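Local coordinates for abhydrolase domain-containing protein (Exiguobacterium antarcticum, PDB 5H3H) that probably hydrolyses carboxylic esters and may also act as a perhydrolase, as an esterase of the alpha/beta hydrolase fold, at residues T212-G217 with E229-N234; D70-A75 with L106-E111; L45-R50 with T261-V266; I101-L106 with D203-I208. One frame throughout, in Å; residues are numbered along the deposited sequence.

All four contacts belong to the alpha/beta hydrolase core: three pack helices or loops about one mixed sheet, and interaction 1 sets a helix on its strand 211-217. Interactions 2 and 4 are close neighbours, their centres about 8 Å apart; both use helix 97-109 and share Leu106. Their segments alternate along the chain, and both close before interaction 1 opens. Interaction 1, its centre about 13 Å from that of interaction 4, touches it through Leu205. Interaction 3 ties helix 255-267 to the chain just after helix 38-46, so the other three nest within the loop it closes; it touches interaction 1 where Thr261 and Tyr265 meet strand 211-217. Distant helices are thus fixed around a common sheet.

Interaction 1: T212-G217 with E229-N234; sequences TLIMHG and EVMHEN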
# COMPACT_ATOMS: atom_id res chain seq x y z
N THR B 212 13.85 -4.13 -8.43
CA THR B 212 14.20 -2.85 -9.05
C THR B 212 15.51 -2.85 -9.87
O THR B 212 16.52 -3.51 -9.50
CB THR B 212 14.17 -1.76 -7.98
OG1 THR B 212 12.92 -1.90 -7.25
CG2 THR B 212 14.26 -0.33 -8.60
N LEU B 213 15.46 -2.13 -11.00
CA LEU B 213 16.64 -1.74 -11.77
C LEU B 213 16.76 -0.22 -11.80
O LEU B 213 15.81 0.46 -12.22
CB LEU B 213 16.50 -2.21 -13.19
CG LEU B 213 17.62 -1.75 -14.13
CD1 LEU B 213 18.93 -2.35 -13.62
CD2 LEU B 213 17.34 -2.14 -15.57
N ILE B 214 17.96 0.29 -11.44
CA ILE B 214 18.29 1.70 -11.48
C ILE B 214 19.20 1.89 -12.69
O ILE B 214 20.24 1.24 -12.78
CB ILE B 214 19.06 2.19 -10.20
CG1 ILE B 214 18.40 1.72 -8.88
CG2 ILE B 214 19.27 3.71 -10.21
CD1 ILE B 214 16.95 2.09 -8.79
N MET B 215 18.81 2.80 -13.58
CA MET B 215 19.56 3.16 -14.77
C MET B 215 19.90 4.64 -14.54
O MET B 215 18.97 5.44 -14.27
CB MET B 215 18.68 2.96 -16.04
CG MET B 215 18.70 1.56 -16.61
SD MET B 215 17.97 1.28 -18.27
CE MET B 215 16.38 1.18 -17.63
N HIS B 216 21.19 5.04 -14.63
CA HIS B 216 21.50 6.45 -14.41
C HIS B 216 22.81 6.85 -15.11
O HIS B 216 23.77 6.07 -15.13
CB HIS B 216 21.61 6.71 -12.93
CG HIS B 216 21.16 8.05 -12.50
ND1 HIS B 216 20.05 8.21 -11.71
CD2 HIS B 216 21.70 9.27 -12.65
CE1 HIS B 216 19.91 9.50 -11.42
NE2 HIS B 216 20.90 10.16 -11.99
N GLY B 217 22.79 8.05 -15.71
CA GLY B 217 23.95 8.66 -16.38
C GLY B 217 25.00 9.16 -15.39
O GLY B 217 24.69 9.90 -14.44
N GLU B 229 23.26 6.28 -6.34
CA GLU B 229 23.90 5.61 -5.21
C GLU B 229 22.97 5.51 -4.00
O GLU B 229 22.90 4.49 -3.34
CB GLU B 229 25.23 6.32 -4.88
CG GLU B 229 26.30 6.00 -5.93
CD GLU B 229 27.59 6.82 -5.84
OE1 GLU B 229 27.64 7.87 -5.16
OE2 GLU B 229 28.57 6.43 -6.51
N VAL B 230 22.24 6.56 -3.72
CA VAL B 230 21.35 6.57 -2.58
C VAL B 230 20.20 5.57 -2.78
O VAL B 230 19.88 4.77 -1.88
CB VAL B 230 20.87 7.97 -2.26
CG1 VAL B 230 19.72 7.96 -1.25
CG2 VAL B 230 22.04 8.77 -1.68
N MET B 231 19.66 5.56 -3.98
CA MET B 231 18.57 4.65 -4.28
C MET B 231 18.98 3.21 -4.19
O MET B 231 18.22 2.41 -3.67
CB MET B 231 17.99 4.92 -5.66
CG MET B 231 17.11 6.14 -5.69
SD MET B 231 16.38 6.43 -7.35
CE MET B 231 17.76 7.07 -8.30
N HIS B 232 20.17 2.89 -4.73
CA HIS B 232 20.73 1.54 -4.76
C HIS B 232 21.00 1.01 -3.32
O HIS B 232 20.89 -0.20 -3.07
CB HIS B 232 22.02 1.53 -5.62
CG HIS B 232 22.57 0.16 -5.95
ND1 HIS B 232 23.91 -0.15 -5.84
CD2 HIS B 232 21.98 -0.95 -6.45
CE1 HIS B 232 24.11 -1.40 -6.22
NE2 HIS B 232 22.95 -1.91 -6.57
N GLU B 233 21.38 1.90 -2.42
CA GLU B 233 21.67 1.49 -1.06
C GLU B 233 20.38 1.15 -0.32
O GLU B 233 20.37 0.20 0.47
CB GLU B 233 22.48 2.54 -0.29
CG GLU B 233 23.98 2.34 -0.46
CD GLU B 233 24.79 3.01 0.62
OE1 GLU B 233 25.62 2.33 1.28
OE2 GLU B 233 24.58 4.23 0.80
N ASN B 234 19.32 1.90 -0.60
CA ASN B 234 18.10 1.89 0.19
C ASN B 234 16.92 1.07 -0.34
O ASN B 234 16.00 0.73 0.44
CB ASN B 234 17.65 3.34 0.50
CG ASN B 234 18.62 4.03 1.45
OD1 ASN B 234 18.70 3.66 2.62
ND2 ASN B 234 19.38 5.02 0.96
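Ile214 and Met231 meet obliquely, methyl to methyl, between strand 211-217 and helix 225-234. The branch methyl CG2 of Ile214 does the touching, 4.1 Å from Met231 CE. It projects anti to the backbone N, while CG1 lies beside that nitrogen (chi1 -48°). The side chain of Met231 leaves the helix with CG anti to the carbonyl carbon and then bends at its last torsion (chi3 -75°), which swings CE round to lie near both Ile214 and His216. The same methyl is 4.3 Å from His216 ND1, approaching the imidazole at a slant. The other ring nitrogen, NE2, is hydrogen-bonded to Cys223 O, which anchors the imidazole. The two elements are the first strand and the helix of a beta-alpha-beta unit completed by strand 239-243, and Leu119 of strand 114-120 also touches both Ile214 and Met231. Near the end of the helix, Asn234 ND2 turns back to Val230 O at 2.9 Å, an oxygen that Asn234 N reaches from the opposite face of the carbonyl plane. Across the interface itself the attraction is dispersive, and His216 ND1, buried at this contact, has no polar partner in the model.

Interaction 2: D70-A75 with L106-E111; sequences DYTTMA and LLNHGE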
# COMPACT_ATOMS: atom_id res chain seq x y z
N ASP B 70 1.25 17.38 -7.03
CA ASP B 70 1.96 16.73 -5.91
C ASP B 70 2.02 15.25 -6.20
O ASP B 70 1.20 14.72 -7.00
CB ASP B 70 1.24 17.02 -4.59
CG ASP B 70 -0.23 16.54 -4.61
OD1 ASP B 70 -1.07 17.26 -5.19
OD2 ASP B 70 -0.51 15.42 -4.11
N TYR B 71 3.03 14.58 -5.70
CA TYR B 71 3.27 13.16 -6.12
C TYR B 71 2.15 12.28 -5.62
O TYR B 71 1.80 11.30 -6.28
CB TYR B 71 4.59 12.63 -5.63
CG TYR B 71 5.84 13.18 -6.34
CD1 TYR B 71 5.76 14.15 -7.34
CD2 TYR B 71 7.10 12.78 -5.95
CE1 TYR B 71 6.93 14.67 -7.94
CE2 TYR B 71 8.26 13.29 -6.56
CZ TYR B 71 8.15 14.25 -7.54
OH TYR B 71 9.27 14.74 -8.17
N THR B 72 1.56 12.62 -4.46
CA THR B 72 0.40 11.84 -3.98
C THR B 72 -0.70 11.83 -5.03
O THR B 72 -1.11 10.77 -5.44
CB THR B 72 -0.16 12.35 -2.63
OG1 THR B 72 0.83 12.18 -1.61
CG2 THR B 72 -1.46 11.57 -2.24
N THR B 73 -1.19 13.00 -5.46
CA THR B 73 -2.25 13.04 -6.48
C THR B 73 -1.78 12.41 -7.79
O THR B 73 -2.52 11.77 -8.46
CB THR B 73 -2.72 14.51 -6.80
OG1 THR B 73 -3.13 15.20 -5.61
CG2 THR B 73 -3.90 14.50 -7.77
N MET B 74 -0.56 12.67 -8.21
CA MET B 74 -0.01 12.08 -9.47
C MET B 74 0.03 10.54 -9.44
O MET B 74 -0.26 9.89 -10.44
CB MET B 74 1.43 12.59 -9.68
CG MET B 74 1.60 14.09 -10.01
SD MET B 74 1.08 14.56 -11.69
CE MET B 74 -0.62 14.72 -11.23
N ALA B 75 0.50 10.03 -8.29
CA ALA B 75 0.53 8.60 -8.02
C ALA B 75 -0.89 8.03 -8.03
O ALA B 75 -1.11 6.93 -8.57
CB ALA B 75 1.20 8.32 -6.71
N LEU B 106 3.88 3.19 -5.74
CA LEU B 106 4.09 1.90 -4.99
C LEU B 106 3.81 2.01 -3.49
O LEU B 106 3.20 1.10 -2.91
CB LEU B 106 5.48 1.34 -5.22
CG LEU B 106 5.83 0.33 -6.31
CD1 LEU B 106 4.75 -0.15 -7.27
CD2 LEU B 106 7.11 0.74 -7.04
N LEU B 107 4.25 3.10 -2.87
CA LEU B 107 4.00 3.32 -1.46
C LEU B 107 2.51 3.53 -1.18
O LEU B 107 2.01 3.05 -0.22
CB LEU B 107 4.77 4.52 -0.89
CG LEU B 107 6.21 4.44 -0.34
CD1 LEU B 107 6.84 3.06 -0.33
CD2 LEU B 107 7.07 5.48 -1.04
N ASN B 108 1.83 4.32 -1.98
CA ASN B 108 0.43 4.67 -1.69
C ASN B 108 -0.61 3.66 -2.11
O ASN B 108 -1.69 3.60 -1.51
CB ASN B 108 0.08 6.06 -2.22
CG ASN B 108 0.78 7.15 -1.46
OD1 ASN B 108 1.50 6.89 -0.51
ND2 ASN B 108 0.54 8.39 -1.85
N HIS B 109 -0.29 2.86 -3.13
CA HIS B 109 -1.20 1.87 -3.62
C HIS B 109 -0.72 0.42 -3.60
O HIS B 109 -1.45 -0.43 -4.04
CB HIS B 109 -1.61 2.28 -4.99
CG HIS B 109 -2.15 3.66 -5.02
ND1 HIS B 109 -3.49 3.95 -4.89
CD2 HIS B 109 -1.51 4.86 -5.07
CE1 HIS B 109 -3.66 5.26 -4.90
NE2 HIS B 109 -2.47 5.83 -5.02
N GLY B 110 0.47 0.14 -3.06
CA GLY B 110 1.00 -1.24 -3.01
C GLY B 110 1.55 -1.77 -4.34
O GLY B 110 1.41 -1.14 -5.41
N GLU B 111 2.07 -2.98 -4.28
CA GLU B 111 2.80 -3.62 -5.37
C GLU B 111 2.08 -4.77 -6.07
O GLU B 111 2.64 -5.40 -6.95
CB GLU B 111 4.17 -4.05 -4.82
CG GLU B 111 4.85 -2.88 -4.09
CD GLU B 111 5.95 -3.27 -3.10
OE1 GLU B 111 6.91 -2.46 -2.93
OE2 GLU B 111 5.85 -4.35 -2.46
O HOH W 1 -1.60 8.44 -4.02
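The imidazole of His109 and the carboxamide of Asn108 are the flat groups that face helix 71-85. The His109 ring stands obliquely to the last carbonyl of the 70-75 segment, with NE2 4.0 Å from Ala75 O, too far for a direct bond. Asn108 presents its amide nitrogen to Thr72: ND2 lies 3.8 Å from both Thr72 CG2 and Thr72 OG1, a packing contact, and the two side chains cross at about a right angle. A single water completes the join. It donates to Thr72 O at 2.8 Å, accepts from Asn108 ND2 at 3.0 Å and is hydrogen-bonded to His109 NE2 at 2.9 Å. CG is anti to the carbonyl carbon in both residues (chi1 -69° and -54°), which directs both groups toward helix 71-85; the second torsions turn the nitrogens to the water. At the start of helix 71-85, Asp70 is the N-cap, its OD2 accepting from Thr73 N at 2.9 Å and its OD1 from Thr73 OG1; at the other side, Gly110 leaves helix 97-109 with positive phi. Asp9 of the second subunit also packs on Asn108. One water thus links the two helices, serving a backbone carbonyl, an amide and an imidazole.

Interaction 3: L45-R50 with T261-V266; sequences LEEGYR and TLVSYV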
# COMPACT_ATOMS: atom_id res chain seq x y z
N LEU B 45 7.45 -2.68 -28.78
CA LEU B 45 6.41 -3.15 -29.74
C LEU B 45 6.92 -4.25 -30.70
O LEU B 45 6.30 -5.30 -30.82
CB LEU B 45 5.88 -1.97 -30.54
CG LEU B 45 4.61 -1.25 -30.11
CD1 LEU B 45 3.96 -1.51 -28.78
CD2 LEU B 45 4.78 0.24 -30.31
N GLU B 46 8.08 -4.10 -31.33
CA GLU B 46 8.53 -5.24 -32.13
C GLU B 46 8.81 -6.51 -31.31
O GLU B 46 8.61 -7.59 -31.80
CB GLU B 46 9.65 -4.91 -33.08
CG GLU B 46 11.05 -4.87 -32.56
CD GLU B 46 12.03 -4.65 -33.69
OE1 GLU B 46 11.81 -5.23 -34.76
OE2 GLU B 46 13.02 -3.91 -33.52
N GLU B 47 9.18 -6.38 -30.04
CA GLU B 47 9.45 -7.59 -29.21
C GLU B 47 8.15 -8.15 -28.63
O GLU B 47 8.18 -9.11 -27.86
CB GLU B 47 10.44 -7.26 -28.09
CG GLU B 47 11.76 -6.64 -28.56
CD GLU B 47 12.76 -7.65 -29.04
OE1 GLU B 47 13.16 -7.62 -30.24
OE2 GLU B 47 13.14 -8.47 -28.21
N GLY B 48 7.02 -7.52 -28.97
CA GLY B 48 5.69 -8.02 -28.66
C GLY B 48 5.20 -7.67 -27.28
O GLY B 48 4.41 -8.43 -26.72
N TYR B 49 5.71 -6.57 -26.70
CA TYR B 49 5.17 -6.04 -25.45
C TYR B 49 4.16 -4.92 -25.71
O TYR B 49 4.05 -4.44 -26.82
CB TYR B 49 6.34 -5.56 -24.57
CG TYR B 49 7.13 -6.77 -24.10
CD1 TYR B 49 6.79 -7.42 -22.91
CD2 TYR B 49 8.13 -7.33 -24.89
CE1 TYR B 49 7.46 -8.58 -22.49
CE2 TYR B 49 8.79 -8.48 -24.51
CZ TYR B 49 8.46 -9.10 -23.31
OH TYR B 49 9.14 -10.24 -22.95
N ARG B 50 3.40 -4.58 -24.69
CA ARG B 50 2.40 -3.58 -24.77
C ARG B 50 2.92 -2.31 -24.07
O ARG B 50 3.23 -2.35 -22.89
CB ARG B 50 1.16 -4.09 -24.10
CG ARG B 50 -0.00 -3.16 -24.15
CD ARG B 50 -1.17 -3.84 -23.49
NE ARG B 50 -2.29 -2.93 -23.30
CZ ARG B 50 -3.41 -3.24 -22.66
NH1 ARG B 50 -3.56 -4.48 -22.15
NH2 ARG B 50 -4.38 -2.33 -22.50
N THR B 261 18.99 -2.71 -22.61
CA THR B 261 18.89 -2.98 -21.17
C THR B 261 17.42 -3.02 -20.66
O THR B 261 17.05 -3.84 -19.81
CB THR B 261 19.64 -1.87 -20.38
OG1 THR B 261 21.00 -1.76 -20.85
CG2 THR B 261 19.68 -2.13 -18.90
N LEU B 262 16.60 -2.13 -21.19
CA LEU B 262 15.20 -1.99 -20.74
C LEU B 262 14.45 -3.25 -21.19
O LEU B 262 13.75 -3.91 -20.44
CB LEU B 262 14.64 -0.73 -21.39
CG LEU B 262 13.49 0.05 -20.82
CD1 LEU B 262 12.94 0.99 -21.91
CD2 LEU B 262 12.38 -0.83 -20.26
N VAL B 263 14.72 -3.63 -22.43
CA VAL B 263 14.09 -4.77 -23.04
C VAL B 263 14.44 -6.07 -22.37
O VAL B 263 13.57 -6.91 -22.18
CB VAL B 263 14.46 -4.84 -24.55
CG1 VAL B 263 14.13 -6.21 -25.14
CG2 VAL B 263 13.74 -3.70 -25.30
N SER B 264 15.73 -6.25 -22.11
CA SER B 264 16.21 -7.42 -21.40
C SER B 264 15.57 -7.56 -20.03
O SER B 264 15.19 -8.64 -19.67
CB SER B 264 17.73 -7.34 -21.22
OG SER B 264 18.40 -7.35 -22.47
N TYR B 265 15.51 -6.47 -19.26
CA TYR B 265 14.88 -6.49 -17.96
C TYR B 265 13.36 -6.75 -18.01
O TYR B 265 12.83 -7.47 -17.17
CB TYR B 265 15.16 -5.19 -17.21
CG TYR B 265 14.95 -5.22 -15.72
CD1 TYR B 265 15.77 -6.00 -14.88
CD2 TYR B 265 13.95 -4.47 -15.14
CE1 TYR B 265 15.58 -6.00 -13.50
CE2 TYR B 265 13.74 -4.48 -13.78
CZ TYR B 265 14.55 -5.23 -12.94
OH TYR B 265 14.31 -5.22 -11.56
N VAL B 266 12.66 -6.17 -18.99
CA VAL B 266 11.23 -6.53 -19.19
C VAL B 266 11.09 -8.04 -19.44
O VAL B 266 10.22 -8.66 -18.84
CB VAL B 266 10.44 -5.67 -20.23
CG1 VAL B 266 10.73 -4.18 -20.09
CG2 VAL B 266 10.61 -6.13 -21.66
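A Schellman motif ends helix 38-46 of the alpha/beta hydrolase fold, and the chain emerging from it packs on helix 255-267, close to the C-terminus. Gly48 makes the turn with positive phi, its N bonded to Leu45 O at 3.0 Å, and strand 50-54 begins just beyond. The residues on either side of this glycine, Glu47 and Tyr49, supply the side chains that reach the other helix. Tyr49 takes the larger share: Val266 CG2 sits over one face of its ring, 3.9 Å from the ring centroid and only 6° off the normal, a well-centred CH-pi contact. The two side chains run alongside each other, pointing opposite ways. In Val266, chi1 of -44° turns CG2, flanked by the backbone N and the carbonyl carbon, outward onto the ring. Glu47 CB lies at the edge of the same tyrosine ring, in its plane, so the ring is bordered by its near neighbour in sequence as well as covered by the helix. Val266 is also packed against Leu44 of helix 38-46 and Thr91 of strand 90-95, while Val263 touches Arg43. Lys267 NZ, on the same helix as both valines, makes a long, weak ion pair with Glu47 OE2. The Glu47 chain bends at its second torsion (chi2 -82°) and crosses Val263 at about a right angle, with OE2 3.9 Å from Val263 CG1 and CG 4.2 Å from the same methyl.

Interaction 4: I101-L106 with D203-I208; sequences IALKYL and DGLPKI
Leu103 is the main bump of helix 97-109 here, and its forked end fits between Leu205 and Ile208. One prong, CD1, lies 3.9 Å from Leu205 CD2. The other, CD2, presses on Ile208 CG1 at 3.7 Å and stands 4.0 Å from Ile208 CD1. The leucines meet at a slant, whereas Leu103 and Ile208 cross nearly at right angles, so the fork is met from two directions. Ile208 in turn fills the groove between Leu103 and Leu106, one helical turn apart, by laying its CD1 3.9 Å from Leu106 CB. Its CG1 is anti to the carbonyl carbon, and a second bend in the chain (chi2 -55°) carries CD1 to that groove. The presumed nucleophile elbow of the alpha/beta hydrolase fold leads into this helix, while 203-208 belongs to the connection from helix 186-198 to strand 211-217. A short 3-10 segment that includes 205-207 holds Leu205 and Ile208 on the same flank of the connection, with Ile208 N bonded to Leu205 O at 3.2 Å. Leu117 of strand 114-120 lies against both Leu103 and Leu106, Ala124 and Leu201 also pack on Leu103, and Pro125 touches Leu205.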
# COMPACT_ATOMS: atom_id res chain seq x y z
N ILE B 101 7.38 9.64 -8.98
CA ILE B 101 5.94 9.29 -9.02
C ILE B 101 5.75 7.77 -8.96
O ILE B 101 4.82 7.28 -8.30
CB ILE B 101 5.25 9.92 -10.23
CG1 ILE B 101 5.30 11.47 -10.15
CG2 ILE B 101 3.80 9.42 -10.38
CD1 ILE B 101 4.99 12.16 -11.46
N ALA B 102 6.57 7.03 -9.69
CA ALA B 102 6.53 5.58 -9.61
C ALA B 102 6.68 5.03 -8.19
O ALA B 102 5.92 4.17 -7.79
CB ALA B 102 7.58 4.99 -10.52
N LEU B 103 7.65 5.52 -7.43
CA LEU B 103 7.85 5.16 -6.01
C LEU B 103 6.63 5.48 -5.13
O LEU B 103 6.17 4.62 -4.33
CB LEU B 103 9.12 5.82 -5.44
CG LEU B 103 10.40 5.23 -6.04
CD1 LEU B 103 11.61 6.16 -5.93
CD2 LEU B 103 10.77 3.90 -5.39
N LYS B 104 6.11 6.71 -5.29
CA LYS B 104 4.99 7.17 -4.50
C LYS B 104 3.75 6.30 -4.77
O LYS B 104 2.98 6.02 -3.85
CB LYS B 104 4.64 8.62 -4.87
CG LYS B 104 3.68 9.35 -3.93
CD LYS B 104 4.14 9.29 -2.50
CE LYS B 104 3.82 10.58 -1.73
NZ LYS B 104 4.77 10.66 -0.57
N TYR B 105 3.59 5.93 -6.04
CA TYR B 105 2.53 5.05 -6.45
C TYR B 105 2.65 3.72 -5.76
O TYR B 105 1.62 3.14 -5.28
CB TYR B 105 2.58 4.80 -7.94
CG TYR B 105 1.79 3.55 -8.29
CD1 TYR B 105 0.38 3.54 -8.26
CD2 TYR B 105 2.45 2.35 -8.57
CE1 TYR B 105 -0.34 2.38 -8.57
CE2 TYR B 105 1.76 1.21 -8.86
CZ TYR B 105 0.35 1.20 -8.82
OH TYR B 105 -0.35 0.03 -9.08
N LEU B 106 3.88 3.19 -5.74
CA LEU B 106 4.09 1.90 -4.99
C LEU B 106 3.81 2.01 -3.49
O LEU B 106 3.20 1.10 -2.91
CB LEU B 106 5.48 1.34 -5.22
CG LEU B 106 5.83 0.33 -6.31
CD1 LEU B 106 4.75 -0.15 -7.27
CD2 LEU B 106 7.11 0.74 -7.04
N ASP B 203 12.21 8.35 3.63
CA ASP B 203 11.52 7.37 4.49
C ASP B 203 10.92 6.17 3.76
O ASP B 203 10.83 5.06 4.30
CB ASP B 203 10.37 8.05 5.30
CG ASP B 203 10.80 8.51 6.71
OD1 ASP B 203 11.96 8.31 7.14
OD2 ASP B 203 9.92 9.07 7.41
N GLY B 204 10.47 6.39 2.52
CA GLY B 204 9.73 5.40 1.77
C GLY B 204 10.56 4.34 1.06
O GLY B 204 10.07 3.22 0.86
N LEU B 205 11.77 4.69 0.61
CA LEU B 205 12.67 3.75 -0.10
C LEU B 205 12.81 2.37 0.52
O LEU B 205 12.65 1.37 -0.18
CB LEU B 205 14.08 4.36 -0.31
CG LEU B 205 14.29 5.55 -1.27
CD1 LEU B 205 15.74 5.65 -1.72
CD2 LEU B 205 13.36 5.45 -2.48
N PRO B 206 13.11 2.28 1.83
CA PRO B 206 13.12 0.93 2.43
C PRO B 206 11.78 0.16 2.51
O PRO B 206 11.80 -1.00 2.93
CB PRO B 206 13.67 1.17 3.84
CG PRO B 206 13.67 2.64 4.04
CD PRO B 206 13.76 3.27 2.70
N LYS B 207 10.66 0.76 2.12
CA LYS B 207 9.36 0.08 2.08
C LYS B 207 9.08 -0.57 0.74
O LYS B 207 8.19 -1.40 0.61
CB LYS B 207 8.22 1.04 2.43
CG LYS B 207 8.03 1.19 3.92
CD LYS B 207 8.21 2.62 4.39
CE LYS B 207 8.36 2.68 5.91
NZ LYS B 207 7.99 4.03 6.44
N ILE B 208 9.89 -0.21 -0.25
CA ILE B 208 9.75 -0.77 -1.58
C ILE B 208 10.21 -2.21 -1.48
O ILE B 208 11.28 -2.43 -0.89
CB ILE B 208 10.62 0.03 -2.60
CG1 ILE B 208 10.10 1.46 -2.67
CG2 ILE B 208 10.63 -0.63 -3.98
CD1 ILE B 208 8.63 1.56 -2.99